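Local coordinates for protein 4-oxalmesaconate hydratase (Pseudomonas putida, PDB 5CGZ) that catalyses the zinc-dependent hydration of the enol form of oxalomesaconate to 4-carboxy-4-hydroxy-2-oxoadipate, the third step of gallate degradation, at residues E158-P169 / L195-R206. Numbering follows the deposited sequence.
Sequences EPHQPEQCEWRP and LWEYYTRVALQR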
# COMPACT_ATOMS: atom_id res chain seq x y z
N GLU A 158 19.32 7.10 0.30
CA GLU A 158 18.27 8.06 -0.05
C GLU A 158 18.28 8.48 -1.52
O GLU A 158 19.29 8.96 -2.03
CB GLU A 158 18.39 9.31 0.83
CG GLU A 158 17.27 10.34 0.52
CD GLU A 158 17.09 11.38 1.62
OE1 GLU A 158 17.65 11.21 2.74
OE2 GLU A 158 16.38 12.37 1.38
N PRO A 159 17.15 8.29 -2.22
CA PRO A 159 17.09 8.80 -3.60
C PRO A 159 16.84 10.30 -3.63
O PRO A 159 16.49 10.91 -2.60
CB PRO A 159 15.93 8.02 -4.22
CG PRO A 159 15.11 7.52 -3.08
CD PRO A 159 15.97 7.51 -1.84
N HIS A 160 17.04 10.90 -4.79
CA HIS A 160 16.93 12.35 -4.94
C HIS A 160 15.53 12.84 -4.56
O HIS A 160 15.38 13.88 -3.89
CB HIS A 160 17.27 12.76 -6.37
CG HIS A 160 17.51 14.23 -6.53
ND1 HIS A 160 18.59 14.87 -5.96
CD2 HIS A 160 16.82 15.19 -7.20
CE1 HIS A 160 18.57 16.15 -6.28
NE2 HIS A 160 17.50 16.37 -7.03
N GLN A 161 14.52 12.08 -4.96
CA GLN A 161 13.13 12.42 -4.64
C GLN A 161 12.47 11.27 -3.88
O GLN A 161 11.78 10.42 -4.47
CB GLN A 161 12.37 12.77 -5.91
CG GLN A 161 12.93 14.04 -6.54
CD GLN A 161 12.15 14.53 -7.74
OE1 GLN A 161 11.01 14.99 -7.62
NE2 GLN A 161 12.78 14.45 -8.91
N PRO A 162 12.70 11.23 -2.56
CA PRO A 162 12.36 10.04 -1.77
C PRO A 162 10.87 9.68 -1.82
O PRO A 162 10.56 8.51 -2.04
CB PRO A 162 12.80 10.42 -0.34
CG PRO A 162 13.04 11.89 -0.35
CD PRO A 162 13.38 12.27 -1.76
N GLU A 163 9.97 10.64 -1.64
CA GLU A 163 8.54 10.31 -1.65
C GLU A 163 8.07 9.80 -3.01
O GLU A 163 7.26 8.89 -3.07
CB GLU A 163 7.68 11.50 -1.23
CG GLU A 163 7.91 11.99 0.18
CD GLU A 163 8.93 13.11 0.27
OE1 GLU A 163 9.64 13.39 -0.73
OE2 GLU A 163 9.04 13.72 1.35
N GLN A 164 8.59 10.38 -4.11
CA GLN A 164 8.19 9.91 -5.44
C GLN A 164 8.68 8.48 -5.64
O GLN A 164 8.10 7.73 -6.42
CB GLN A 164 8.75 10.81 -6.55
CG GLN A 164 8.48 12.32 -6.38
CD GLN A 164 7.03 12.64 -6.12
OE1 GLN A 164 6.13 11.90 -6.55
NE2 GLN A 164 6.77 13.74 -5.41
N CYS A 165 9.74 8.10 -4.93
CA CYS A 165 10.28 6.74 -5.02
C CYS A 165 9.62 5.78 -4.03
O CYS A 165 10.00 4.62 -3.96
CB CYS A 165 11.79 6.75 -4.79
SG CYS A 165 12.70 7.65 -6.06
N GLU A 166 8.66 6.28 -3.26
CA GLU A 166 8.01 5.48 -2.21
C GLU A 166 9.03 4.90 -1.23
O GLU A 166 8.93 3.77 -0.77
CB GLU A 166 7.16 4.37 -2.84
CG GLU A 166 6.00 4.94 -3.67
CD GLU A 166 5.35 3.90 -4.57
OE1 GLU A 166 5.12 2.76 -4.11
OE2 GLU A 166 5.07 4.22 -5.75
N TRP A 167 10.02 5.72 -0.90
CA TRP A 167 11.10 5.33 -0.02
C TRP A 167 10.88 5.99 1.34
O TRP A 167 10.52 7.16 1.43
CB TRP A 167 12.43 5.76 -0.65
CG TRP A 167 13.69 5.55 0.15
CD1 TRP A 167 14.54 4.47 0.08
CD2 TRP A 167 14.28 6.46 1.09
NE1 TRP A 167 15.61 4.66 0.92
CE2 TRP A 167 15.48 5.86 1.55
CE3 TRP A 167 13.91 7.71 1.59
CZ2 TRP A 167 16.30 6.49 2.49
CZ3 TRP A 167 14.74 8.33 2.52
CH2 TRP A 167 15.92 7.72 2.96
N ARG A 168 11.07 5.22 2.40
CA ARG A 168 10.94 5.73 3.76
C ARG A 168 12.17 5.32 4.56
O ARG A 168 12.50 4.15 4.61
CB ARG A 168 9.67 5.21 4.44
CG ARG A 168 9.56 5.63 5.92
CD ARG A 168 8.34 5.04 6.63
NE ARG A 168 8.51 3.63 6.98
CZ ARG A 168 9.06 3.17 8.12
NH1 ARG A 168 9.14 1.86 8.32
NH2 ARG A 168 9.54 4.01 9.05
N PRO A 169 12.84 6.28 5.22
CA PRO A 169 13.97 5.82 6.03
C PRO A 169 13.47 5.17 7.31
O PRO A 169 12.79 5.85 8.07
CB PRO A 169 14.75 7.10 6.31
CG PRO A 169 13.70 8.20 6.28
CD PRO A 169 12.61 7.73 5.31
N LEU A 195 24.31 20.40 -6.41
CA LEU A 195 24.12 19.12 -5.74
C LEU A 195 24.89 19.08 -4.41
O LEU A 195 24.44 18.42 -3.47
CB LEU A 195 24.53 17.96 -6.64
CG LEU A 195 23.57 17.69 -7.80
CD1 LEU A 195 23.97 16.41 -8.52
CD2 LEU A 195 22.11 17.61 -7.32
N TRP A 196 26.04 19.76 -4.33
CA TRP A 196 26.75 19.86 -3.05
C TRP A 196 25.80 20.43 -2.01
O TRP A 196 25.70 19.92 -0.90
CB TRP A 196 27.98 20.77 -3.13
CG TRP A 196 29.02 20.44 -4.14
CD1 TRP A 196 29.01 19.41 -5.04
CD2 TRP A 196 30.25 21.14 -4.36
NE1 TRP A 196 30.15 19.44 -5.81
CE2 TRP A 196 30.93 20.49 -5.41
CE3 TRP A 196 30.84 22.27 -3.76
CZ2 TRP A 196 32.17 20.93 -5.88
CZ3 TRP A 196 32.08 22.70 -4.23
CH2 TRP A 196 32.72 22.03 -5.28
N GLU A 197 25.13 21.50 -2.40
CA GLU A 197 24.20 22.21 -1.53
C GLU A 197 22.96 21.38 -1.22
O GLU A 197 22.49 21.37 -0.09
CB GLU A 197 23.79 23.55 -2.16
CG GLU A 197 24.91 24.56 -2.19
CD GLU A 197 24.81 25.53 -3.37
OE1 GLU A 197 23.70 25.70 -3.93
OE2 GLU A 197 25.84 26.12 -3.73
N TYR A 198 22.44 20.70 -2.23
CA TYR A 198 21.26 19.86 -2.05
C TYR A 198 21.54 18.77 -1.02
O TYR A 198 20.74 18.55 -0.11
CB TYR A 198 20.84 19.25 -3.38
CG TYR A 198 19.53 18.47 -3.35
CD1 TYR A 198 19.52 17.11 -3.07
CD2 TYR A 198 18.32 19.10 -3.65
CE1 TYR A 198 18.31 16.38 -3.06
CE2 TYR A 198 17.12 18.39 -3.64
CZ TYR A 198 17.12 17.04 -3.36
OH TYR A 198 15.92 16.35 -3.36
N TYR A 199 22.67 18.08 -1.14
CA TYR A 199 22.91 16.94 -0.27
C TYR A 199 23.43 17.37 1.10
O TYR A 199 23.30 16.63 2.07
CB TYR A 199 23.82 15.92 -0.96
CG TYR A 199 22.97 15.16 -1.94
CD1 TYR A 199 22.10 14.18 -1.49
CD2 TYR A 199 22.94 15.50 -3.29
CE1 TYR A 199 21.26 13.51 -2.36
CE2 TYR A 199 22.11 14.83 -4.17
CZ TYR A 199 21.26 13.84 -3.70
OH TYR A 199 20.43 13.18 -4.56
N THR A 200 23.95 18.59 1.18
CA THR A 200 24.18 19.21 2.49
C THR A 200 22.84 19.43 3.20
O THR A 200 22.68 19.11 4.38
CB THR A 200 24.93 20.55 2.37
OG1 THR A 200 26.22 20.32 1.78
CG2 THR A 200 25.11 21.20 3.74
N ARG A 201 21.88 20.00 2.48
CA ARG A 201 20.57 20.23 3.08
C ARG A 201 19.91 18.90 3.47
O ARG A 201 19.29 18.81 4.53
CB ARG A 201 19.67 21.04 2.15
CG ARG A 201 20.10 22.53 2.07
CD ARG A 201 19.09 23.40 1.35
NE ARG A 201 18.83 22.92 -0.00
CZ ARG A 201 19.37 23.42 -1.11
NH1 ARG A 201 20.22 24.45 -1.05
NH2 ARG A 201 19.05 22.90 -2.29
N VAL A 202 20.07 17.86 2.64
CA VAL A 202 19.53 16.54 2.96
C VAL A 202 20.07 16.04 4.30
O VAL A 202 19.31 15.63 5.17
CB VAL A 202 19.86 15.47 1.88
CG1 VAL A 202 19.47 14.07 2.38
CG2 VAL A 202 19.14 15.79 0.57
N ALA A 203 21.39 16.11 4.48
CA ALA A 203 22.02 15.63 5.71
C ALA A 203 21.55 16.43 6.92
O ALA A 203 21.34 15.88 8.01
CB ALA A 203 23.55 15.69 5.60
N LEU A 204 21.37 17.74 6.74
CA LEU A 204 20.90 18.58 7.84
C LEU A 204 19.45 18.25 8.18
O LEU A 204 19.09 18.19 9.36
CB LEU A 204 21.05 20.06 7.48
CG LEU A 204 22.48 20.63 7.47
CD1 LEU A 204 22.52 21.99 6.77
CD2 LEU A 204 23.06 20.73 8.89
N GLN A 205 18.62 18.04 7.16
CA GLN A 205 17.22 17.69 7.40
C GLN A 205 17.10 16.34 8.11
O GLN A 205 16.38 16.20 9.09
CB GLN A 205 16.43 17.66 6.08
CG GLN A 205 16.24 19.04 5.43
CD GLN A 205 15.54 20.03 6.35
OE1 GLN A 205 16.18 20.68 7.18
NE2 GLN A 205 14.22 20.14 6.21
N ARG A 206 17.82 15.35 7.61
CA ARG A 206 17.79 14.03 8.23
C ARG A 206 18.38 14.10 9.63
O ARG A 206 17.96 13.38 10.53
CB ARG A 206 18.53 12.99 7.38
CG ARG A 206 17.93 12.80 5.98
CD ARG A 206 16.42 12.57 6.02
NE ARG A 206 15.90 12.28 4.69
CZ ARG A 206 14.62 12.09 4.40
NH1 ARG A 206 13.69 12.15 5.36
NH2 ARG A 206 14.25 11.83 3.15
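His160 and Tyr198 meet because each turns its ring away from its own backbone N (chi1 -166° and -174°), sending the imidazole from the loop and the phenol from the helix into an offset stack. CE1 of His160 lies over the face of Tyr198, 3.2 Å from Tyr198 CE1, and the ring centroids are 4.1 Å apart. The phenol also reaches past the imidazole to the loop backbone, where Tyr198 OH donates to His160 O at 2.6 Å. Tyrosine suits this place, having both a flat face for the histidine and a ring long enough to carry its hydroxyl to the loop carbonyl; an alanine here would probably leave the His160 carbonyl without this donor and the imidazole without the ring it rests on. Histidine adds to its flat ring an edge nitrogen: His160 ND1 and Tyr199 OH share a hydrogen bond of 2.9 Å, completing an aromatic cluster in which the two tyrosines restrict how the imidazole can turn. Arg17 NH1 donates to Tyr199 OH, and the Tyr199 side chain lies about 8 Å from the bound zinc ion.

Two turns along the helix, Arg206, long enough to meet both carboxylate oxygens, grips the extended Glu158 side-on in a buried salt bridge, NE to OE1 and NH2 to OE2, both 2.8 Å. The carboxylate is twisted 63° from the guanidinium, and NH2 approaches OE2 from above the carboxylate plane. Pro169 CG sits over one guanidinium face, Pro162 CG at its edge and Trp167 CZ3 close to NH2, while Val202 CG1 packs on Glu158 OE1. Arg206 NH2 also bridges to Glu163 of a second subunit, linking this contact to the hexamer interface. The loop between strands 154-157 and 171-174 is thus fastened against helix 193-212, which also packs on helices 13-27 and 179-186 and touches strand 225-230.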